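Long-range contacts in probable glutathione reductase (Sinorhizobium meliloti, PDB 4DNA), which probably reduces glutathione disulfide to glutathione with NADPH, as an FAD-dependent homodimeric enzyme of the pyridine nucleotide-disulfide oxidoreductase family: residues D210-R215 against I390-V395; I368-A373 against P452-R457. All coordinates share one frame; numbering follows the deposited sequence.

Contact 1. Residues D210-R215 against I390-V395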
ATOM      1  N   ASP A 210       3.167 -17.113  -9.797  1.00 63.38           N
ATOM      2  CA  ASP A 210       2.452 -18.134  -9.042  1.00 63.77           C
ATOM      3  C   ASP A 210       1.113 -18.479  -9.727  1.00 65.40           C
ATOM      4  O   ASP A 210       0.565 -17.648 -10.461  1.00 65.20           O
ATOM      5  CB  ASP A 210       2.252 -17.659  -7.602  1.00 62.88           C
ATOM      6  CG  ASP A 210       1.503 -18.661  -6.756  1.00 64.09           C
ATOM      7  OD1 ASP A 210       2.080 -19.735  -6.435  1.00 66.82           O
ATOM      8  OD2 ASP A 210       0.329 -18.375  -6.422  1.00 62.89           O
ATOM      9  N   GLN A 211       0.593 -19.690  -9.506  1.00 65.05           N
ATOM     10  CA  GLN A 211      -0.630 -20.084 -10.193  1.00 66.54           C
ATOM     11  C   GLN A 211      -1.789 -19.144  -9.900  1.00 66.68           C
ATOM     12  O   GLN A 211      -2.463 -18.699 -10.819  1.00 66.97           O
ATOM     13  CB  GLN A 211      -1.019 -21.555  -9.975  1.00 70.70           C
ATOM     14  CG  GLN A 211      -1.107 -22.048  -8.539  1.00 70.08           C
ATOM     15  CD  GLN A 211       0.091 -22.897  -8.148  1.00 72.18           C
ATOM     16  OE1 GLN A 211       1.237 -22.392  -8.049  1.00 74.17           O
ATOM     17  NE2 GLN A 211      -0.155 -24.195  -7.931  1.00 65.44           N
ATOM     18  N   ASP A 212      -2.001 -18.831  -8.631  1.00 66.33           N
ATOM     19  CA  ASP A 212      -3.038 -17.887  -8.232  1.00 65.67           C
ATOM     20  C   ASP A 212      -2.814 -16.435  -8.760  1.00 66.33           C
ATOM     21  O   ASP A 212      -3.772 -15.675  -8.916  1.00 67.65           O
ATOM     22  CB  ASP A 212      -3.208 -17.911  -6.708  1.00 62.34           C
ATOM     23  CG  ASP A 212      -3.720 -19.242  -6.199  1.00 64.50           C
ATOM     24  OD1 ASP A 212      -4.822 -19.683  -6.568  1.00 68.03           O
ATOM     25  OD2 ASP A 212      -3.024 -19.870  -5.401  1.00 65.48           O
HETATM   26  N   MSE A 213      -1.577 -16.045  -9.047  1.00 64.63           N
HETATM   27  CA  MSE A 213      -1.376 -14.771  -9.728  1.00 65.92           C
HETATM   28  C   MSE A 213      -1.856 -14.882 -11.149  1.00 64.65           C
HETATM   29  O   MSE A 213      -2.659 -14.078 -11.589  1.00 63.70           O
HETATM   30  CB  MSE A 213       0.070 -14.287  -9.683  1.00 64.66           C
HETATM   31  CG  MSE A 213       0.612 -14.124  -8.264  1.00 64.56           C
HETATM   32 SE   MSE A 213      -0.594 -12.980  -7.201  1.00 72.32          SE
HETATM   33  CE  MSE A 213      -1.724 -14.172  -6.095  1.00 64.40           C
ATOM     34  N   ARG A 214      -1.373 -15.887 -11.876  1.00 65.62           N
ATOM     35  CA  ARG A 214      -1.765 -16.145 -13.270  1.00 64.12           C
ATOM     36  C   ARG A 214      -3.271 -16.292 -13.487  1.00 64.21           C
ATOM     37  O   ARG A 214      -3.884 -15.512 -14.212  1.00 63.29           O
ATOM     38  CB  ARG A 214      -1.066 -17.410 -13.773  1.00 64.39           C
ATOM     39  CG  ARG A 214       0.339 -17.167 -14.283  1.00 67.99           C
ATOM     40  CD  ARG A 214       1.255 -18.387 -14.183  1.00 68.02           C
ATOM     41  NE  ARG A 214       0.586 -19.687 -14.260  1.00 68.73           N
ATOM     42  CZ  ARG A 214       0.946 -20.734 -13.519  1.00 67.87           C
ATOM     43  NH1 ARG A 214       1.931 -20.610 -12.639  1.00 67.72           N
ATOM     44  NH2 ARG A 214       0.309 -21.893 -13.627  1.00 65.47           N
ATOM     45  N   ARG A 215      -3.861 -17.305 -12.862  1.00 64.43           N
ATOM     46  CA  ARG A 215      -5.266 -17.618 -13.064  1.00 64.31           C
ATOM     47  C   ARG A 215      -6.168 -16.488 -12.589  1.00 65.44           C
ATOM     48  O   ARG A 215      -7.247 -16.267 -13.153  1.00 66.19           O
ATOM     49  CB  ARG A 215      -5.636 -18.906 -12.342  1.00 63.85           C
ATOM     50  CG  ARG A 215      -5.306 -20.167 -13.109  1.00 66.49           C
ATOM     51  CD  ARG A 215      -4.084 -20.864 -12.549  1.00 69.47           C
ATOM     52  NE  ARG A 215      -3.650 -21.966 -13.412  1.00 71.98           N
ATOM     53  CZ  ARG A 215      -3.695 -23.257 -13.092  1.00 71.49           C
ATOM     54  NH1 ARG A 215      -3.262 -24.162 -13.956  1.00 73.35           N
ATOM     55  NH2 ARG A 215      -4.163 -23.653 -11.915  1.00 71.79           N
ATOM     56  N   ILE A 390      -6.686 -11.658  -3.945  1.00 63.71           N
ATOM     57  CA  ILE A 390      -6.005 -12.876  -3.543  1.00 63.13           C
ATOM     58  C   ILE A 390      -4.706 -12.512  -2.842  1.00 64.11           C
ATOM     59  O   ILE A 390      -3.932 -11.702  -3.347  1.00 63.37           O
ATOM     60  CB  ILE A 390      -5.811 -13.851  -4.714  1.00 63.64           C
ATOM     61  CG1 ILE A 390      -7.170 -14.361  -5.192  1.00 65.54           C
ATOM     62  CG2 ILE A 390      -5.004 -15.058  -4.277  1.00 65.04           C
ATOM     63  CD1 ILE A 390      -7.224 -14.680  -6.671  1.00 66.00           C
HETATM   64  N   MSE A 391      -4.509 -13.084  -1.654  1.00 64.67           N
HETATM   65  CA  MSE A 391      -3.326 -12.837  -0.824  1.00 63.74           C
HETATM   66  C   MSE A 391      -2.781 -14.148  -0.351  1.00 62.04           C
HETATM   67  O   MSE A 391      -3.419 -14.829   0.452  1.00 64.27           O
HETATM   68  CB  MSE A 391      -3.744 -12.043   0.395  1.00 64.48           C
HETATM   69  CG  MSE A 391      -3.812 -10.583  -0.008  1.00 66.48           C
HETATM   70 SE   MSE A 391      -3.864  -9.432   1.590  1.00 80.09          SE
HETATM   71  CE  MSE A 391      -3.655  -7.682   0.712  1.00 71.73           C
ATOM     72  N   LYS A 392      -1.601 -14.528  -0.835  1.00 60.80           N
ATOM     73  CA  LYS A 392      -1.141 -15.888  -0.623  1.00 60.46           C
ATOM     74  C   LYS A 392       0.262 -15.956  -0.066  1.00 58.16           C
ATOM     75  O   LYS A 392       1.185 -15.423  -0.655  1.00 58.01           O
ATOM     76  CB  LYS A 392      -1.277 -16.699  -1.914  1.00 60.05           C
ATOM     77  CG  LYS A 392      -0.455 -17.973  -1.981  1.00 59.13           C
ATOM     78  CD  LYS A 392      -1.256 -19.102  -2.616  1.00 61.64           C
ATOM     79  CE  LYS A 392      -0.375 -20.213  -3.168  1.00 60.13           C
ATOM     80  NZ  LYS A 392      -0.162 -20.119  -4.631  1.00 62.42           N
ATOM     81  N   LEU A 393       0.394 -16.626   1.074  1.00 58.34           N
ATOM     82  CA  LEU A 393       1.673 -16.837   1.735  1.00 58.68           C
ATOM     83  C   LEU A 393       2.129 -18.274   1.606  1.00 60.14           C
ATOM     84  O   LEU A 393       1.322 -19.197   1.808  1.00 60.42           O
ATOM     85  CB  LEU A 393       1.562 -16.496   3.216  1.00 59.25           C
ATOM     86  CG  LEU A 393       1.557 -15.002   3.541  1.00 57.52           C
ATOM     87  CD1 LEU A 393       1.237 -14.748   5.005  1.00 57.50           C
ATOM     88  CD2 LEU A 393       2.899 -14.423   3.184  1.00 57.22           C
ATOM     89  N   VAL A 394       3.414 -18.468   1.284  1.00 59.97           N
ATOM     90  CA  VAL A 394       3.989 -19.821   1.162  1.00 59.97           C
ATOM     91  C   VAL A 394       5.094 -20.027   2.215  1.00 59.85           C
ATOM     92  O   VAL A 394       6.012 -19.199   2.329  1.00 59.86           O
ATOM     93  CB  VAL A 394       4.519 -20.098  -0.257  1.00 59.56           C
ATOM     94  CG1 VAL A 394       4.968 -21.542  -0.376  1.00 59.43           C
ATOM     95  CG2 VAL A 394       3.460 -19.789  -1.306  1.00 58.58           C
ATOM     96  N   VAL A 395       4.995 -21.125   2.973  1.00 59.87           N
ATOM     97  CA  VAL A 395       5.788 -21.334   4.191  1.00 59.96           C
ATOM     98  C   VAL A 395       6.468 -22.709   4.268  1.00 61.07           C
ATOM     99  O   VAL A 395       5.853 -23.742   3.959  1.00 62.13           O
ATOM    100  CB  VAL A 395       4.895 -21.148   5.421  1.00 59.58           C
ATOM    101  CG1 VAL A 395       5.544 -21.698   6.686  1.00 60.45           C
ATOM    102  CG2 VAL A 395       4.528 -19.676   5.562  1.00 58.87           C
TER

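Contact 2. Residues I368-A373 against P452-R457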
ATOM      1  N   ILE A 368       5.277 -28.121   2.818  1.00 64.18           N
ATOM      2  CA  ILE A 368       5.028 -26.683   2.858  1.00 64.64           C
ATOM      3  C   ILE A 368       3.651 -26.396   3.413  1.00 64.22           C
ATOM      4  O   ILE A 368       2.770 -27.256   3.362  1.00 64.54           O
ATOM      5  CB  ILE A 368       5.209 -25.992   1.489  1.00 62.68           C
ATOM      6  CG1 ILE A 368       4.423 -26.726   0.413  1.00 62.71           C
ATOM      7  CG2 ILE A 368       6.681 -25.925   1.124  1.00 62.18           C
ATOM      8  CD1 ILE A 368       4.239 -25.902  -0.838  1.00 61.80           C
ATOM      9  N   GLU A 369       3.479 -25.200   3.964  1.00 62.67           N
ATOM     10  CA  GLU A 369       2.154 -24.750   4.377  1.00 62.54           C
ATOM     11  C   GLU A 369       1.798 -23.522   3.554  1.00 61.59           C
ATOM     12  O   GLU A 369       2.640 -22.647   3.314  1.00 60.96           O
ATOM     13  CB  GLU A 369       2.095 -24.474   5.883  1.00 62.57           C
ATOM     14  CG  GLU A 369       2.406 -25.703   6.739  1.00 65.15           C
ATOM     15  CD  GLU A 369       2.930 -25.405   8.149  1.00 65.60           C
ATOM     16  OE1 GLU A 369       3.511 -24.324   8.398  1.00 63.12           O
ATOM     17  OE2 GLU A 369       2.776 -26.287   9.022  1.00 67.25           O
ATOM     18  N   VAL A 370       0.556 -23.487   3.082  1.00 62.13           N
ATOM     19  CA  VAL A 370       0.073 -22.400   2.229  1.00 61.61           C
ATOM     20  C   VAL A 370      -1.096 -21.684   2.911  1.00 61.64           C
ATOM     21  O   VAL A 370      -2.017 -22.322   3.463  1.00 61.30           O
ATOM     22  CB  VAL A 370      -0.316 -22.906   0.826  1.00 60.74           C
ATOM     23  CG1 VAL A 370      -0.883 -21.782  -0.018  1.00 60.79           C
ATOM     24  CG2 VAL A 370       0.890 -23.520   0.135  1.00 60.63           C
ATOM     25  N   TYR A 371      -1.024 -20.352   2.886  1.00 60.12           N
ATOM     26  CA  TYR A 371      -1.972 -19.515   3.569  1.00 59.11           C
ATOM     27  C   TYR A 371      -2.617 -18.590   2.530  1.00 59.80           C
ATOM     28  O   TYR A 371      -2.009 -17.628   2.075  1.00 60.14           O
ATOM     29  CB  TYR A 371      -1.261 -18.774   4.707  1.00 59.77           C
ATOM     30  CG  TYR A 371      -0.718 -19.686   5.833  1.00 60.64           C
ATOM     31  CD1 TYR A 371       0.528 -20.319   5.719  1.00 60.33           C
ATOM     32  CD2 TYR A 371      -1.439 -19.888   7.021  1.00 61.79           C
ATOM     33  CE1 TYR A 371       1.026 -21.118   6.739  1.00 60.54           C
ATOM     34  CE2 TYR A 371      -0.949 -20.696   8.036  1.00 62.45           C
ATOM     35  CZ  TYR A 371       0.283 -21.310   7.885  1.00 61.30           C
ATOM     36  OH  TYR A 371       0.784 -22.122   8.878  1.00 61.96           O
ATOM     37  N   ARG A 372      -3.849 -18.918   2.133  1.00 61.70           N
ATOM     38  CA  ARG A 372      -4.500 -18.294   0.982  1.00 60.73           C
ATOM     39  C   ARG A 372      -5.736 -17.527   1.415  1.00 62.51           C
ATOM     40  O   ARG A 372      -6.594 -18.049   2.121  1.00 63.53           O
ATOM     41  CB  ARG A 372      -4.893 -19.355  -0.050  1.00 62.41           C
ATOM     42  CG  ARG A 372      -5.133 -18.816  -1.455  1.00 62.21           C
ATOM     43  CD  ARG A 372      -5.863 -19.793  -2.360  1.00 63.39           C
ATOM     44  NE  ARG A 372      -6.128 -19.210  -3.681  1.00 64.04           N
ATOM     45  CZ  ARG A 372      -7.296 -18.693  -4.075  1.00 64.83           C
ATOM     46  NH1 ARG A 372      -8.351 -18.681  -3.264  1.00 65.07           N
ATOM     47  NH2 ARG A 372      -7.417 -18.187  -5.295  1.00 63.20           N
ATOM     48  N   ALA A 373      -5.817 -16.279   0.979  1.00 64.35           N
ATOM     49  CA  ALA A 373      -6.899 -15.392   1.372  1.00 64.73           C
ATOM     50  C   ALA A 373      -7.573 -14.863   0.127  1.00 66.77           C
ATOM     51  O   ALA A 373      -6.905 -14.337  -0.760  1.00 65.74           O
ATOM     52  CB  ALA A 373      -6.352 -14.241   2.196  1.00 68.43           C
ATOM     53  N   PRO A 452      -3.370 -23.038   8.294  1.00 65.55           N
ATOM     54  CA  PRO A 452      -3.071 -23.101   6.880  1.00 64.38           C
ATOM     55  C   PRO A 452      -4.326 -23.482   6.120  1.00 66.01           C
ATOM     56  O   PRO A 452      -5.244 -24.084   6.675  1.00 66.97           O
ATOM     57  CB  PRO A 452      -2.007 -24.195   6.773  1.00 63.76           C
ATOM     58  CG  PRO A 452      -1.587 -24.501   8.165  1.00 64.89           C
ATOM     59  CD  PRO A 452      -2.765 -24.161   9.025  1.00 68.04           C
ATOM     60  N   SER A 453      -4.372 -23.080   4.862  1.00 64.63           N
ATOM     61  CA  SER A 453      -5.524 -23.279   4.037  1.00 64.24           C
ATOM     62  C   SER A 453      -5.409 -24.664   3.442  1.00 65.42           C
ATOM     63  O   SER A 453      -6.415 -25.273   3.089  1.00 66.75           O
ATOM     64  CB  SER A 453      -5.543 -22.210   2.948  1.00 63.92           C
ATOM     65  OG  SER A 453      -5.206 -20.939   3.487  1.00 64.34           O
ATOM     66  N   TYR A 454      -4.164 -25.135   3.326  1.00 65.12           N
ATOM     67  CA  TYR A 454      -3.816 -26.501   2.895  1.00 66.27           C
ATOM     68  C   TYR A 454      -2.323 -26.747   3.028  1.00 64.54           C
ATOM     69  O   TYR A 454      -1.554 -25.809   3.204  1.00 62.56           O
ATOM     70  CB  TYR A 454      -4.262 -26.804   1.452  1.00 65.84           C
ATOM     71  CG  TYR A 454      -3.753 -25.853   0.379  1.00 64.19           C
ATOM     72  CD1 TYR A 454      -2.536 -26.071  -0.261  1.00 63.67           C
ATOM     73  CD2 TYR A 454      -4.520 -24.755  -0.025  1.00 63.48           C
ATOM     74  CE1 TYR A 454      -2.083 -25.200  -1.250  1.00 62.65           C
ATOM     75  CE2 TYR A 454      -4.078 -23.894  -1.017  1.00 62.38           C
ATOM     76  CZ  TYR A 454      -2.860 -24.117  -1.618  1.00 62.20           C
ATOM     77  OH  TYR A 454      -2.435 -23.262  -2.596  1.00 61.45           O
ATOM     78  N   ARG A 455      -1.941 -28.022   2.939  1.00 65.93           N
ATOM     79  CA  ARG A 455      -0.550 -28.451   3.038  1.00 64.67           C
ATOM     80  C   ARG A 455      -0.137 -29.207   1.785  1.00 65.17           C
ATOM     81  O   ARG A 455      -0.974 -29.817   1.112  1.00 67.30           O
ATOM     82  CB  ARG A 455      -0.361 -29.352   4.258  1.00 67.00           C
ATOM     83  CG  ARG A 455      -0.145 -28.619   5.575  1.00 67.47           C
ATOM     84  CD  ARG A 455      -0.393 -29.526   6.773  1.00 70.56           C
ATOM     85  NE  ARG A 455      -0.073 -28.869   8.045  1.00 74.17           N
ATOM     86  CZ  ARG A 455      -0.947 -28.568   9.016  1.00 74.54           C
ATOM     87  NH1 ARG A 455      -2.236 -28.863   8.897  1.00 71.30           N
ATOM     88  NH2 ARG A 455      -0.518 -27.962  10.128  1.00 74.42           N
ATOM     89  N   VAL A 456       1.154 -29.163   1.473  1.00 64.58           N
ATOM     90  CA  VAL A 456       1.723 -29.961   0.389  1.00 64.96           C
ATOM     91  C   VAL A 456       2.903 -30.752   0.954  1.00 65.60           C
ATOM     92  O   VAL A 456       3.807 -30.192   1.577  1.00 65.52           O
ATOM     93  CB  VAL A 456       2.165 -29.109  -0.822  1.00 64.29           C
ATOM     94  CG1 VAL A 456       2.675 -29.989  -1.946  1.00 64.29           C
ATOM     95  CG2 VAL A 456       1.027 -28.242  -1.335  1.00 63.63           C
ATOM     96  N   ARG A 457       2.862 -32.067   0.759  1.00 67.33           N
ATOM     97  CA  ARG A 457       3.892 -32.965   1.265  1.00 68.29           C
ATOM     98  C   ARG A 457       4.384 -33.801   0.103  1.00 68.43           C
ATOM     99  O   ARG A 457       3.580 -34.381  -0.635  1.00 68.29           O
ATOM    100  CB  ARG A 457       3.346 -33.850   2.396  1.00 68.42           C
ATOM    101  CG  ARG A 457       4.288 -34.962   2.836  1.00 71.77           C
ATOM    102  CD  ARG A 457       3.966 -35.523   4.221  1.00 76.29           C
ATOM    103  NE  ARG A 457       4.710 -34.803   5.261  1.00 79.50           N
ATOM    104  CZ  ARG A 457       5.953 -35.090   5.670  1.00 78.92           C
ATOM    105  NH1 ARG A 457       6.631 -36.113   5.149  1.00 75.80           N
ATOM    106  NH2 ARG A 457       6.523 -34.342   6.613  1.00 77.81           N
TER

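Contact 1. Residues D210-R215 against I390-V395
Lys-392 leaves strand 389-396 and reaches the first turn of helix 211-223. The axes of helix piece 211-215 and strand piece 390-395 run nearly antiparallel, at 162°, and approach to 9.5 Å. The lysine CB points toward the helix. CG lies anti to the backbone N (chi1 162°), so CB and CG carry the chain across the gap. The chain bends at chi2, and Lys-392 CD comes 3.4 Å from Asp-212 OD2. CE follows beside the same oxygen and also packs on Val-370 of the neighbouring strand. A second bend, at chi4, brings NZ between the two aspartates. Lys-392 NZ binds Asp-210 OD2 at 2.5 Å on the syn lone pair of that oxygen. A weak bond to OD1 makes this a two-oxygen grip. Lys-392 NZ reaches Asp-212 OD2, at 3.0 Å, on the anti lone pair. Both aspartates cross the lysine at roughly right angles. Glu-358 OE1 is a further salt-bridge partner of NZ. With three carboxylates around it, the amine is likely to stay charged.

The other oxygens are also held. Asp-210 OD1 accepts from Glu-358 N, and Asp-212 OD1 pairs with Arg-372. An alanine in place of Lys-392 would probably leave these crowded carboxylates without their shared cation and loosen the helix start from the sheet. Beside the charges lies a small apolar patch. Selenomethionine Met-213 is bent at chi2 and chi3, and its CE rests 3.9 Å from Ile-390 CG2. Asp-212 CB approaches the same methyl.

Asp-210 is the N-cap residue, and its OD2 takes a weak capping bond from Asp-212 N at 3.2 Å. It is a capped helix start tied by a salt-bridge network, joining a helix of the probable NAD(P)-binding Rossmann domain to the antiparallel sheet of the dimerisation domain.

Contact 2. Residues I368-A373 against P452-R457
The tight part of this contact lies on the side of Ile-368, Val-370, Tyr-454 and Val-456. Ile-368 and Val-456 run alongside each other with their tips in the same direction, and Ile-368 CG1 is 3.5 Å from Val-456 CB. The Ile-368 CG1 branch stands wedged between the main-chain N and C (chi1 51°). Tyr-454 CG is wedged in the same way, and its ring lies alongside Val-370. Val-370 CB sits over one face of that ring, 3.9 Å from the centroid, in a CH-pi contact. The tyrosine OH bonds Glu-358 of helix 358-364, which packs against this side.

Four backbone bonds join strand 367-375 to segment 452-457, neighbours in the antiparallel sheet of the dimerisation domain. Ile-368 with Val-456 form a hydrogen-bonded pair with two of them. The register breaks at a classic beta bulge, where Ser-453 and Tyr-454 both face Val-370. Val-370 N bonds Tyr-454 O, while Ser-453 N gives to Val-370 O at 2.8 Å. The serine hydroxyl then extends the pairing. Ser-453 OG accepts a nearly straight bond from Arg-372 N (2.8 Å, 177°). Pro-452 lies next to the bulge, with its CB 4.1 Å from the Tyr-371 ring centroid, over one face. Tyr-371 OH bonds Arg-400.

The Glu-369 and Arg-455 pair is looser. Glu-369 OE2 and Arg-455 NH2 form a long salt bridge of 3.9 Å. The carboxylate and guanidinium planes are 66° apart. Glu-369 OE1 has its stronger partner in Arg-400, and Arg-455 remains exposed to solvent.

The centres of contacts 1 and 2 lie about 11 Å apart. Both use the antiparallel sheet of the dimerisation domain, where strands 389-396 and 367-375 are neighbours. Probable backbone hydrogen bonds join them, such as Leu-393 N to Tyr-371 O. Along the chain the order is 210-215, 368-373, 390-395, 452-457, so the contacts interleave. Contact 1 sets a helix of the probable NAD(P)-binding domain against the sheet. Contact 2 adds strand 454-457, from near the C-terminus, beside strand 367-375. Glu-358, at the start of helix 358-364, has a polar partner in each contact. The sheet thus gathers chain parts far apart in sequence.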